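Local coordinates for protein aminotransferase, class III (Thermomicrobium roseum, PDB 6IO1) that acts as a thermostable (S)-enantioselective omega-transaminase, probably exchanging amino groups between amines and carbonyl compounds with a pyridoxal-phosphate cofactor, at residues A153-A158 against I258-I263; Y188-G193 against V370-G375; E227-A232 against G377-V382; G267-G270 against Q276-G279; I414-C417 against I422-A425. All coordinates share one frame; numbering follows the deposited sequence.

Contact 1: residues A153-A158 against I258-I263. With PMP (4'-deoxy-4'-aminopyridoxal-5'-phosphate), chain C.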
# COMPACT_ATOMS: atom_id res chain seq x y z
N ALA B 153 11.33 16.49 -4.16
CA ALA B 153 10.02 16.02 -3.74
C ALA B 153 10.07 14.52 -3.45
O ALA B 153 10.80 13.77 -4.10
CB ALA B 153 8.97 16.30 -4.81
N TYR B 154 9.28 14.09 -2.47
CA TYR B 154 9.15 12.67 -2.13
C TYR B 154 7.67 12.34 -1.99
O TYR B 154 7.00 12.86 -1.09
CB TYR B 154 9.91 12.32 -0.85
CG TYR B 154 9.90 10.84 -0.57
CD1 TYR B 154 10.80 9.98 -1.19
CD2 TYR B 154 8.96 10.29 0.30
CE1 TYR B 154 10.78 8.62 -0.94
CE2 TYR B 154 8.94 8.93 0.55
CZ TYR B 154 9.85 8.10 -0.07
OH TYR B 154 9.82 6.75 0.18
N HIS B 155 7.17 11.49 -2.88
CA HIS B 155 5.76 11.12 -2.88
C HIS B 155 5.54 9.61 -2.78
O HIS B 155 4.41 9.14 -2.96
CB HIS B 155 5.08 11.65 -4.15
CG HIS B 155 5.23 13.13 -4.34
ND1 HIS B 155 4.57 14.05 -3.56
CD2 HIS B 155 5.97 13.84 -5.23
CE1 HIS B 155 4.89 15.27 -3.96
NE2 HIS B 155 5.74 15.17 -4.96
N GLY B 156 6.58 8.85 -2.47
CA GLY B 156 6.51 7.40 -2.43
C GLY B 156 7.46 6.77 -3.43
O GLY B 156 7.97 7.41 -4.35
N ILE B 157 7.68 5.47 -3.24
CA ILE B 157 8.64 4.75 -4.07
C ILE B 157 7.98 3.63 -4.87
O ILE B 157 8.66 2.75 -5.39
CB ILE B 157 9.80 4.21 -3.22
CG1 ILE B 157 9.31 3.69 -1.86
CG2 ILE B 157 10.84 5.29 -3.00
CD1 ILE B 157 8.60 2.36 -1.92
N ALA B 158 6.65 3.64 -4.98
CA ALA B 158 5.93 2.67 -5.79
C ALA B 158 5.18 3.36 -6.91
O ALA B 158 4.59 4.43 -6.70
CB ALA B 158 4.95 1.85 -4.96
N ILE B 258 -2.54 18.70 -6.99
CA ILE B 258 -2.54 17.59 -6.04
C ILE B 258 -1.63 17.99 -4.88
O ILE B 258 -0.41 18.10 -5.06
CB ILE B 258 -2.08 16.28 -6.68
CG1 ILE B 258 -2.97 15.92 -7.87
CG2 ILE B 258 -2.09 15.16 -5.65
CD1 ILE B 258 -2.45 14.77 -8.69
N LEU B 259 -2.21 18.21 -3.71
CA LEU B 259 -1.45 18.58 -2.53
C LEU B 259 -1.18 17.34 -1.70
O LEU B 259 -2.12 16.66 -1.27
CB LEU B 259 -2.18 19.63 -1.70
CG LEU B 259 -1.26 20.55 -0.89
CD1 LEU B 259 -0.36 21.35 -1.81
CD2 LEU B 259 -2.07 21.47 0.01
N ASP B 260 0.10 17.04 -1.47
CA ASP B 260 0.52 15.86 -0.73
C ASP B 260 0.65 16.25 0.73
O ASP B 260 1.64 16.85 1.15
CB ASP B 260 1.83 15.32 -1.30
CG ASP B 260 2.31 14.05 -0.61
OD1 ASP B 260 1.86 13.75 0.52
OD2 ASP B 260 3.14 13.33 -1.20
N GLU B 261 -0.37 15.91 1.53
CA GLU B 261 -0.40 16.22 2.95
C GLU B 261 -0.07 15.00 3.81
O GLU B 261 -0.49 14.94 4.97
CB GLU B 261 -1.76 16.79 3.34
CG GLU B 261 -2.07 18.14 2.72
CD GLU B 261 -2.01 19.27 3.72
OE1 GLU B 261 -1.41 19.09 4.80
OE2 GLU B 261 -2.56 20.36 3.43
N VAL B 262 0.66 14.03 3.25
CA VAL B 262 0.96 12.80 3.99
C VAL B 262 1.73 13.11 5.27
O VAL B 262 1.45 12.54 6.33
CB VAL B 262 1.73 11.81 3.08
CG1 VAL B 262 2.38 10.72 3.91
CG2 VAL B 262 0.78 11.21 2.05
N ILE B 263 2.70 14.02 5.20
CA ILE B 263 3.46 14.41 6.38
C ILE B 263 2.84 15.61 7.08
O ILE B 263 2.62 15.60 8.29
CB ILE B 263 4.93 14.70 5.99
CG1 ILE B 263 5.66 13.41 5.61
CG2 ILE B 263 5.65 15.40 7.14
CD1 ILE B 263 7.13 13.62 5.33
N1 PMP C . 4.15 11.03 0.53
C2 PMP C . 4.97 11.67 1.36
C2A PMP C . 4.86 13.16 1.47
C3 PMP C . 5.91 10.97 2.13
O3 PMP C . 6.73 11.66 2.97
C4 PMP C . 5.99 9.58 2.01
C4A PMP C . 7.00 8.80 2.83
N4A PMP C . 7.32 9.45 4.10
C5 PMP C . 5.13 8.92 1.13
C6 PMP C . 4.23 9.69 0.42
C5A PMP C . 5.17 7.43 0.97
O4P PMP C . 4.29 6.78 1.93
P PMP C . 4.23 5.17 2.08
O1P PMP C . 3.19 4.89 3.14
O2P PMP C . 3.84 4.64 0.71
O3P PMP C . 5.63 4.75 2.49
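His155 and Asp260 meet at a single carboxylate oxygen: ND1 of the imidazole donates to Asp260 OD2 over 2.9 Å, at a nearly straight 167°. The acceptor lies close to the ring plane of His155, and the bond takes the lone pair of OD2 that points away from OD1. The same OD2 stands 3.1 Å from N1 of the pyridine ring of PMP, so one oxygen faces both the cofactor and the histidine. With CG opposite the backbone nitrogen (chi1 -178°), the carboxylate of Asp260 is carried off the end of its strand toward the pocket. Val262 sits over one face of the pyridine, its CB 3.6 Å from N1, while CD2 of Tyr154 approaches the other. Further out, OD1 receives the backbone N of Val262 at 3.0 Å, an Asx turn that fixes the carboxylate's rotation. Asn125 ND2 donates to both Asp260 OD2 and His155 O. Putting an asparagine at Asp260 would probably leave N1 without its carboxylate partner and weaken the grip on ND1 of His155. An aspartate facing the pyridine nitrogen is a hallmark of fold-type I pyridoxal-phosphate enzymes, the class-III aminotransferases among them.

Contact 2: residues Y188-G193 against V370-G375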
# COMPACT_ATOMS: atom_id res chain seq x y z
N TYR B 188 14.23 25.85 -2.78
CA TYR B 188 15.25 25.64 -1.76
C TYR B 188 16.17 26.86 -1.76
O TYR B 188 17.18 26.91 -2.47
CB TYR B 188 15.99 24.33 -2.06
CG TYR B 188 17.09 23.91 -1.12
CD1 TYR B 188 17.12 24.32 0.21
CD2 TYR B 188 18.10 23.07 -1.56
CE1 TYR B 188 18.13 23.91 1.05
CE2 TYR B 188 19.11 22.66 -0.73
CZ TYR B 188 19.13 23.08 0.58
OH TYR B 188 20.14 22.67 1.42
N LYS B 189 15.80 27.86 -0.96
CA LYS B 189 16.47 29.16 -1.01
C LYS B 189 17.93 29.09 -0.56
O LYS B 189 18.77 29.81 -1.09
CB LYS B 189 15.71 30.18 -0.15
CG LYS B 189 16.03 31.62 -0.48
CD LYS B 189 15.34 32.57 0.49
CE LYS B 189 15.47 34.01 0.03
NZ LYS B 189 15.25 34.97 1.14
N TYR B 190 18.23 28.24 0.42
CA TYR B 190 19.57 28.22 1.01
C TYR B 190 20.64 27.96 -0.04
O TYR B 190 21.74 28.53 0.03
CB TYR B 190 19.64 27.16 2.11
CG TYR B 190 20.99 27.01 2.75
CD1 TYR B 190 21.56 28.04 3.48
CD2 TYR B 190 21.70 25.82 2.64
CE1 TYR B 190 22.80 27.90 4.08
CE2 TYR B 190 22.94 25.66 3.23
CZ TYR B 190 23.49 26.71 3.94
OH TYR B 190 24.73 26.56 4.53
N ARG B 191 20.36 27.11 -1.03
CA ARG B 191 21.33 26.79 -2.06
C ARG B 191 20.93 27.25 -3.46
O ARG B 191 21.80 27.38 -4.31
CB ARG B 191 21.59 25.28 -2.09
CG ARG B 191 22.14 24.73 -0.79
CD ARG B 191 22.61 23.29 -0.93
NE ARG B 191 23.30 22.84 0.27
CZ ARG B 191 24.61 22.95 0.47
NH1 ARG B 191 25.38 23.48 -0.46
NH2 ARG B 191 25.14 22.51 1.60
N PHE B 192 19.64 27.49 -3.71
CA PHE B 192 19.18 27.85 -5.04
C PHE B 192 18.65 29.28 -5.13
O PHE B 192 18.35 29.74 -6.24
CB PHE B 192 18.08 26.88 -5.51
CG PHE B 192 18.49 25.43 -5.52
CD1 PHE B 192 19.83 25.06 -5.48
CD2 PHE B 192 17.54 24.43 -5.58
CE1 PHE B 192 20.20 23.73 -5.49
CE2 PHE B 192 17.90 23.10 -5.60
CZ PHE B 192 19.24 22.75 -5.55
N GLY B 193 18.53 29.99 -4.01
CA GLY B 193 18.05 31.35 -4.01
C GLY B 193 19.00 32.32 -3.34
O GLY B 193 18.57 33.28 -2.69
N VAL B 370 27.43 23.95 11.05
CA VAL B 370 25.98 24.00 10.88
C VAL B 370 25.68 25.06 9.83
O VAL B 370 25.83 26.27 10.08
CB VAL B 370 25.26 24.30 12.20
CG1 VAL B 370 23.79 24.60 11.95
CG2 VAL B 370 25.40 23.12 13.15
N GLY B 371 25.25 24.62 8.65
CA GLY B 371 24.94 25.57 7.59
C GLY B 371 23.65 26.33 7.83
O GLY B 371 23.63 27.57 7.81
N GLU B 372 22.56 25.61 8.06
CA GLU B 372 21.26 26.25 8.26
C GLU B 372 20.37 25.35 9.11
O GLU B 372 20.35 24.13 8.93
CB GLU B 372 20.57 26.56 6.93
CG GLU B 372 19.16 27.12 7.09
CD GLU B 372 18.50 27.45 5.77
OE1 GLU B 372 17.91 26.54 5.17
OE2 GLU B 372 18.57 28.62 5.34
N VAL B 373 19.61 25.97 10.01
CA VAL B 373 18.56 25.29 10.75
C VAL B 373 17.23 25.85 10.26
O VAL B 373 17.00 27.06 10.31
CB VAL B 373 18.71 25.49 12.27
CG1 VAL B 373 17.53 24.88 13.00
CG2 VAL B 373 20.02 24.88 12.75
N ARG B 374 16.35 24.97 9.78
CA ARG B 374 15.08 25.40 9.23
C ARG B 374 13.97 24.50 9.75
O ARG B 374 14.22 23.36 10.16
CB ARG B 374 15.09 25.41 7.69
CG ARG B 374 15.45 24.08 7.05
CD ARG B 374 15.52 24.22 5.54
NE ARG B 374 15.94 22.98 4.89
CZ ARG B 374 17.21 22.66 4.64
NH1 ARG B 374 18.18 23.49 4.98
NH2 ARG B 374 17.50 21.52 4.03
N GLY B 375 12.76 25.03 9.78
CA GLY B 375 11.64 24.23 10.24
C GLY B 375 10.31 24.93 10.03
O GLY B 375 10.24 26.15 9.93
O HOH W 1 16.36 27.27 2.73
O HOH W 2 26.11 28.55 5.74
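Glu372 OE1 is gripped from two directions while it lies against CB of Tyr190, 3.6 Å away. Arg374 NH1, two residues on, makes a salt bridge to it at 3.1 Å, approaching on the anti side. A water donates to the same oxygen and accepts from the backbone N of Tyr190, joining strand to helix 189-192. With CG of Glu372 trans to its backbone N (chi1 175°), the chain runs out along the Tyr190 ring, its CB over one face and 4.0 Å from the centroid, a CH-pi contact. Beyond it, Tyr190 OH reaches Gly371 CA at 3.2 Å, where a side chain would collide with the hydroxyl; Gly371 and Glu372 form a classic beta bulge opposite Glu383. A second water sits 2.7 Å from Tyr190 OH and donates a weak bond to Gly371 O. Tyr188 CE1 comes over one face of the Arg374 guanidinium, with ring and guanidinium planes 56° apart. Glu383 also binds Tyr188 OH and pairs with Arg374, whose NE and NH2 donate to the carbonyls of Val235 and Gly234. Between these two segments no direct hydrogen bond forms, and the contact relies on water bridges and on aromatic rings laid against charged side chains.

Contact 3: residues E227-A232 against G377-V382. With PMP (4'-deoxy-4'-aminopyridoxal-5'-phosphate), chain C.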
# COMPACT_ATOMS: atom_id res chain seq x y z
N GLU B 227 4.21 18.68 -1.99
CA GLU B 227 4.01 18.81 -0.56
C GLU B 227 4.03 20.28 -0.17
O GLU B 227 4.80 21.06 -0.73
CB GLU B 227 5.11 18.07 0.21
CG GLU B 227 5.36 16.65 -0.25
CD GLU B 227 6.80 16.21 -0.03
OE1 GLU B 227 7.14 15.85 1.12
OE2 GLU B 227 7.59 16.23 -0.99
N PRO B 228 3.18 20.71 0.78
CA PRO B 228 3.26 22.11 1.24
C PRO B 228 4.64 22.44 1.77
O PRO B 228 5.22 23.48 1.42
CB PRO B 228 2.18 22.18 2.32
CG PRO B 228 1.24 21.07 2.01
CD PRO B 228 2.08 19.97 1.43
N VAL B 229 5.19 21.58 2.63
CA VAL B 229 6.59 21.62 3.02
C VAL B 229 7.18 20.26 2.66
O VAL B 229 6.73 19.23 3.17
CB VAL B 229 6.76 21.92 4.51
CG1 VAL B 229 8.23 21.84 4.90
CG2 VAL B 229 6.19 23.28 4.85
N GLN B 230 8.19 20.26 1.78
CA GLN B 230 8.84 19.01 1.41
C GLN B 230 9.50 18.41 2.64
O GLN B 230 10.21 19.10 3.37
CB GLN B 230 9.87 19.26 0.31
CG GLN B 230 9.26 19.62 -1.04
CD GLN B 230 10.28 20.15 -2.03
OE1 GLN B 230 10.97 21.13 -1.76
NE2 GLN B 230 10.37 19.50 -3.18
N GLY B 231 9.25 17.13 2.89
CA GLY B 231 9.70 16.52 4.12
C GLY B 231 10.92 15.63 3.99
O GLY B 231 11.98 15.94 4.54
N ALA B 232 10.78 14.52 3.26
CA ALA B 232 11.91 13.61 3.09
C ALA B 232 13.02 14.24 2.26
O ALA B 232 14.19 13.92 2.45
CB ALA B 232 11.44 12.30 2.46
N GLY B 377 6.45 24.22 11.89
CA GLY B 377 5.74 23.41 12.85
C GLY B 377 6.72 22.47 13.53
O GLY B 377 7.79 22.88 13.99
N LEU B 378 6.37 21.19 13.57
CA LEU B 378 7.22 20.19 14.19
C LEU B 378 8.18 19.54 13.20
O LEU B 378 8.88 18.59 13.57
CB LEU B 378 6.37 19.12 14.88
CG LEU B 378 6.05 19.47 16.33
CD1 LEU B 378 5.36 18.32 17.01
CD2 LEU B 378 7.31 19.87 17.09
N MET B 379 8.23 20.01 11.96
CA MET B 379 9.19 19.52 10.98
C MET B 379 10.45 20.38 11.05
O MET B 379 10.39 21.58 10.77
CB MET B 379 8.60 19.56 9.57
CG MET B 379 7.25 18.87 9.43
SD MET B 379 6.50 19.13 7.82
CE MET B 379 7.82 18.60 6.74
N LEU B 380 11.58 19.78 11.43
CA LEU B 380 12.79 20.57 11.61
C LEU B 380 13.99 19.84 11.01
O LEU B 380 14.02 18.61 10.96
CB LEU B 380 13.05 20.88 13.09
CG LEU B 380 11.96 21.68 13.80
CD1 LEU B 380 11.18 20.79 14.77
CD2 LEU B 380 12.55 22.88 14.52
N LEU B 381 14.97 20.62 10.55
CA LEU B 381 16.18 20.08 9.96
C LEU B 381 17.37 20.96 10.31
O LEU B 381 17.30 22.20 10.24
CB LEU B 381 16.06 19.95 8.44
CG LEU B 381 17.15 19.13 7.73
CD1 LEU B 381 16.56 18.34 6.59
CD2 LEU B 381 18.27 20.02 7.22
N VAL B 382 18.47 20.30 10.68
CA VAL B 382 19.78 20.91 10.87
C VAL B 382 20.66 20.41 9.73
O VAL B 382 21.02 19.23 9.69
CB VAL B 382 20.39 20.53 12.23
CG1 VAL B 382 21.78 21.13 12.38
CG2 VAL B 382 19.48 20.98 13.37
N1 PMP C . 4.15 11.03 0.53
C2 PMP C . 4.97 11.67 1.36
C2A PMP C . 4.86 13.16 1.47
C3 PMP C . 5.91 10.97 2.13
O3 PMP C . 6.73 11.66 2.97
C4 PMP C . 5.99 9.58 2.01
C4A PMP C . 7.00 8.80 2.83
N4A PMP C . 7.32 9.45 4.10
C5 PMP C . 5.13 8.92 1.13
C6 PMP C . 4.23 9.69 0.42
C5A PMP C . 5.17 7.43 0.97
O4P PMP C . 4.29 6.78 1.93
P PMP C . 4.23 5.17 2.08
O1P PMP C . 3.19 4.89 3.14
O2P PMP C . 3.84 4.64 0.71
O3P PMP C . 5.63 4.75 2.49
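The loop after strand 221-226 carries a wall of the cofactor pocket on one side and, on the other, receives Met379 from strand 379-384 of the sheet that also holds strand 370-376. The contact is made almost wholly by one methyl group. CE of Met379 lies 3.7 Å from Val229 CG1 and 3.8 Å from Gly231 CA, with the carbonyl oxygens of Val229 and Gln230 nearby, so it rests against a bend of the loop backbone as much as against a side chain. Val229 and Met379 meet end on, methyl against methyl. Met379 stretches straight through CG and SD (chi2 173°) and then bends at the last bond (chi3 53°), which turns CE toward the loop; Val229 offers CG1, the branch opposite its backbone nitrogen. The CB of Gln230 is directed away from Met379; its NE2 donates to Arg151 O. Behind the bend, the N-H of Gly231 returns to Glu227 OE1 at 3.0 Å and 159°, arriving from above the carboxylate plane. That oxygen is also 3.5 Å from the C2A methyl of PMP, while Glu227 OE2 accepts from the backbone of Tyr154. Met379 thus touches a loop bend that Glu227 holds from the pocket side, which is consistent with an indirect link from the sheet to the cofactor. Since no hydrogen bond crosses between the two segments, the attraction between them is one of dispersion, with the N-H of Gly231 tied by the loop's own glutamate and the flexible thioether chain fitted to the curve that results.

Contact 4: residues G267-G270 against Q276-G279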
# COMPACT_ATOMS: atom_id res chain seq x y z
N GLY B 267 -2.05 18.25 11.71
CA GLY B 267 -1.54 19.07 12.79
C GLY B 267 -0.04 19.29 12.87
O GLY B 267 0.40 20.01 13.77
N ARG B 268 0.76 18.74 11.96
CA ARG B 268 2.21 18.82 12.13
C ARG B 268 2.74 20.24 11.97
O ARG B 268 3.67 20.64 12.67
CB ARG B 268 2.93 17.87 11.17
CG ARG B 268 4.43 17.81 11.41
CD ARG B 268 5.03 16.45 11.06
NE ARG B 268 4.59 15.39 11.96
CZ ARG B 268 5.11 15.15 13.16
NH1 ARG B 268 6.09 15.91 13.63
NH2 ARG B 268 4.64 14.15 13.90
N THR B 269 2.16 21.03 11.06
CA THR B 269 2.71 22.34 10.74
C THR B 269 2.22 23.46 11.67
O THR B 269 2.66 24.60 11.51
CB THR B 269 2.38 22.72 9.29
OG1 THR B 269 0.97 22.93 9.16
CG2 THR B 269 2.83 21.63 8.34
N GLY B 270 1.34 23.16 12.61
CA GLY B 270 0.74 24.16 13.47
C GLY B 270 -0.70 24.46 13.14
O GLY B 270 -1.37 25.16 13.91
N GLN B 276 -4.04 25.08 4.89
CA GLN B 276 -4.47 26.26 5.63
C GLN B 276 -3.30 27.20 5.89
O GLN B 276 -3.46 28.42 5.85
CB GLN B 276 -5.12 25.85 6.95
CG GLN B 276 -5.66 27.03 7.74
CD GLN B 276 -6.50 26.62 8.93
OE1 GLN B 276 -6.81 25.44 9.11
NE2 GLN B 276 -6.86 27.59 9.76
N GLN B 277 -2.11 26.65 6.17
CA GLN B 277 -0.94 27.49 6.42
C GLN B 277 -0.63 28.37 5.22
O GLN B 277 -0.33 29.56 5.37
CB GLN B 277 0.27 26.63 6.76
CG GLN B 277 0.21 25.93 8.10
CD GLN B 277 0.75 26.77 9.23
OE1 GLN B 277 1.24 27.88 9.02
NE2 GLN B 277 0.68 26.24 10.45
N TYR B 278 -0.70 27.81 4.02
CA TYR B 278 -0.23 28.48 2.81
C TYR B 278 -1.36 28.99 1.94
O TYR B 278 -1.11 29.42 0.80
CB TYR B 278 0.68 27.53 2.04
CG TYR B 278 1.93 27.21 2.83
CD1 TYR B 278 2.99 28.10 2.87
CD2 TYR B 278 2.04 26.03 3.56
CE1 TYR B 278 4.13 27.83 3.60
CE2 TYR B 278 3.18 25.75 4.29
CZ TYR B 278 4.22 26.65 4.31
OH TYR B 278 5.36 26.38 5.03
N GLY B 279 -2.60 28.97 2.43
CA GLY B 279 -3.73 29.53 1.72
C GLY B 279 -3.92 28.97 0.32
O GLY B 279 -3.99 29.73 -0.65
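Gln277 leaves its helix with CG opposite the carbonyl carbon (chi1 -69°) and then folds sharply at the next bond (chi2 -88°), a bend that swings its amide onto Thr269. Thr269 in turn sets OG1 between its backbone nitrogen and carbonyl carbon (chi1 68°), bringing the hydroxyl to 3.3 Å from Gln277 CG. The two side chains run antiparallel past one another, so the threonine hydroxyl lies along the aliphatic part of the glutamine while the amide nitrogen passes on to the backbone. There, Gln277 NE2 is 2.8 Å from Thr269 O, but the angle is too poor for a hydrogen bond, and the pair is best read as a close polar approach. Gln277 NE2 also lies 3.5 Å from Gly270 C. Residues 267-270 form a type I beta turn in the loop that follows strand 256-260, and the short helix 274-278 ends in a Schellman motif at Gly279, so the contact folds the loop back onto the helix to which it leads. The other end of the amide, Gln277 OE1, accepts from Lys376 NZ of the neighbouring sheet. Replacing Gln277 by an alanine would probably leave Lys376 without this acceptor and open a gap beside Thr269. OG1 of Thr269 has a further, weak bond to the hydroxyl of Thr271.

Contact 5: residues I414-C417 against I422-A425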
# COMPACT_ATOMS: atom_id res chain seq x y z
N ILE B 414 16.25 9.19 19.08
CA ILE B 414 16.07 8.61 17.72
C ILE B 414 15.60 9.74 16.80
O ILE B 414 14.48 10.24 16.99
CB ILE B 414 15.07 7.44 17.76
CG1 ILE B 414 15.63 6.24 18.54
CG2 ILE B 414 14.65 7.05 16.35
CD1 ILE B 414 14.62 5.16 18.79
N VAL B 415 16.45 10.11 15.85
CA VAL B 415 16.19 11.18 14.85
C VAL B 415 16.71 10.71 13.49
O VAL B 415 17.51 9.75 13.46
CB VAL B 415 16.82 12.53 15.26
CG1 VAL B 415 16.10 13.16 16.43
CG2 VAL B 415 18.30 12.38 15.55
N ARG B 416 16.26 11.33 12.40
CA ARG B 416 16.71 10.90 11.08
C ARG B 416 18.07 11.52 10.78
O ARG B 416 18.19 12.74 10.70
CB ARG B 416 15.68 11.31 10.03
CG ARG B 416 16.10 10.98 8.61
CD ARG B 416 16.13 9.48 8.39
NE ARG B 416 16.56 9.14 7.03
CZ ARG B 416 17.57 8.33 6.75
NH1 ARG B 416 18.27 7.77 7.73
NH2 ARG B 416 17.88 8.07 5.49
N CYS B 417 19.09 10.68 10.62
CA CYS B 417 20.43 11.16 10.33
C CYS B 417 20.78 10.81 8.89
O CYS B 417 20.72 9.63 8.50
CB CYS B 417 21.45 10.56 11.30
SG CYS B 417 21.15 11.02 13.03
N ILE B 422 20.53 16.38 10.31
CA ILE B 422 19.61 15.77 11.25
C ILE B 422 18.20 16.29 10.99
O ILE B 422 17.99 17.50 10.86
CB ILE B 422 20.03 16.04 12.71
CG1 ILE B 422 21.38 15.39 13.00
CG2 ILE B 422 18.97 15.54 13.68
CD1 ILE B 422 21.88 15.62 14.41
N VAL B 423 17.24 15.36 10.88
CA VAL B 423 15.82 15.71 10.62
C VAL B 423 15.00 15.28 11.84
O VAL B 423 15.12 14.11 12.25
CB VAL B 423 15.30 15.03 9.33
CG1 VAL B 423 13.87 15.44 9.02
CG2 VAL B 423 16.21 15.33 8.14
N MET B 424 14.18 16.19 12.38
CA MET B 424 13.37 15.87 13.58
C MET B 424 11.88 16.08 13.30
O MET B 424 11.51 17.16 12.79
CB MET B 424 13.78 16.77 14.75
CG MET B 424 15.17 16.47 15.28
SD MET B 424 15.88 17.86 16.19
CE MET B 424 16.25 18.99 14.84
N ALA B 425 11.06 15.08 13.63
CA ALA B 425 9.60 15.14 13.49
C ALA B 425 8.96 14.54 14.73
O ALA B 425 8.35 13.46 14.67
CB ALA B 425 9.14 14.42 12.22
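Val415 shows how one branched side chain can touch three successive residues of a partner strand. Its CB lies 3.8 Å from the carbonyl oxygen of Val423; from there CG1 runs alongside Met424, meeting CG at 3.6 Å, and CG2 turns to the other neighbour, Ile422, whose CG2 is 3.7 Å away. The spread follows from the first torsion (chi1 -72°), which puts CG2 in the cramped place between the backbone nitrogen and carbonyl carbon, with CG1 opposite the latter. Next along, Arg416 and Val423 form the hydrogen-bonded pair of an antiparallel hairpin: Arg416 N donates to Val423 O at 3.0 Å, and Val423 N answers to Arg416 O at 2.8 Å, both in the carbonyl plane. Their CB atoms are 3.8 Å apart on one face of the sheet, where Phe57 touches both residues and Phe90 of the second subunit packs on Arg416. On the other face, Cys417 and Ile422 make the non-hydrogen-bonded pair; both touch helix 400-410, and Ile422 also touches 432-450. Ile422 CA adds a CA-H...O contact of 3.4 Å to Arg416 O. At Arg416 and Val423 the backbone polar groups satisfy one another, while the cohesion between the side chains is essentially apolar.

In the fold
From the N terminus, segments 153-158, 188-193 and 227-232 open contacts 1, 2 and 3 before any of them closes. Strand 256-260 then closes contact 1, which therefore crosses both others. Contact 4 opens and closes soon afterwards, nested inside the loops of contacts 2 and 3. Strand 370-376 completes contact 2 and its neighbour 379-384 completes contact 3, so these two also cross. Contact 5 follows in series as a local hairpin, and its strand 421-424 lies beside 379-384. Contact 1 belongs to the cofactor-bearing sheet, whereas contacts 2 and 3 fasten segments following its strands 181-184 and 221-226 to the second sheet, which also holds contact 5.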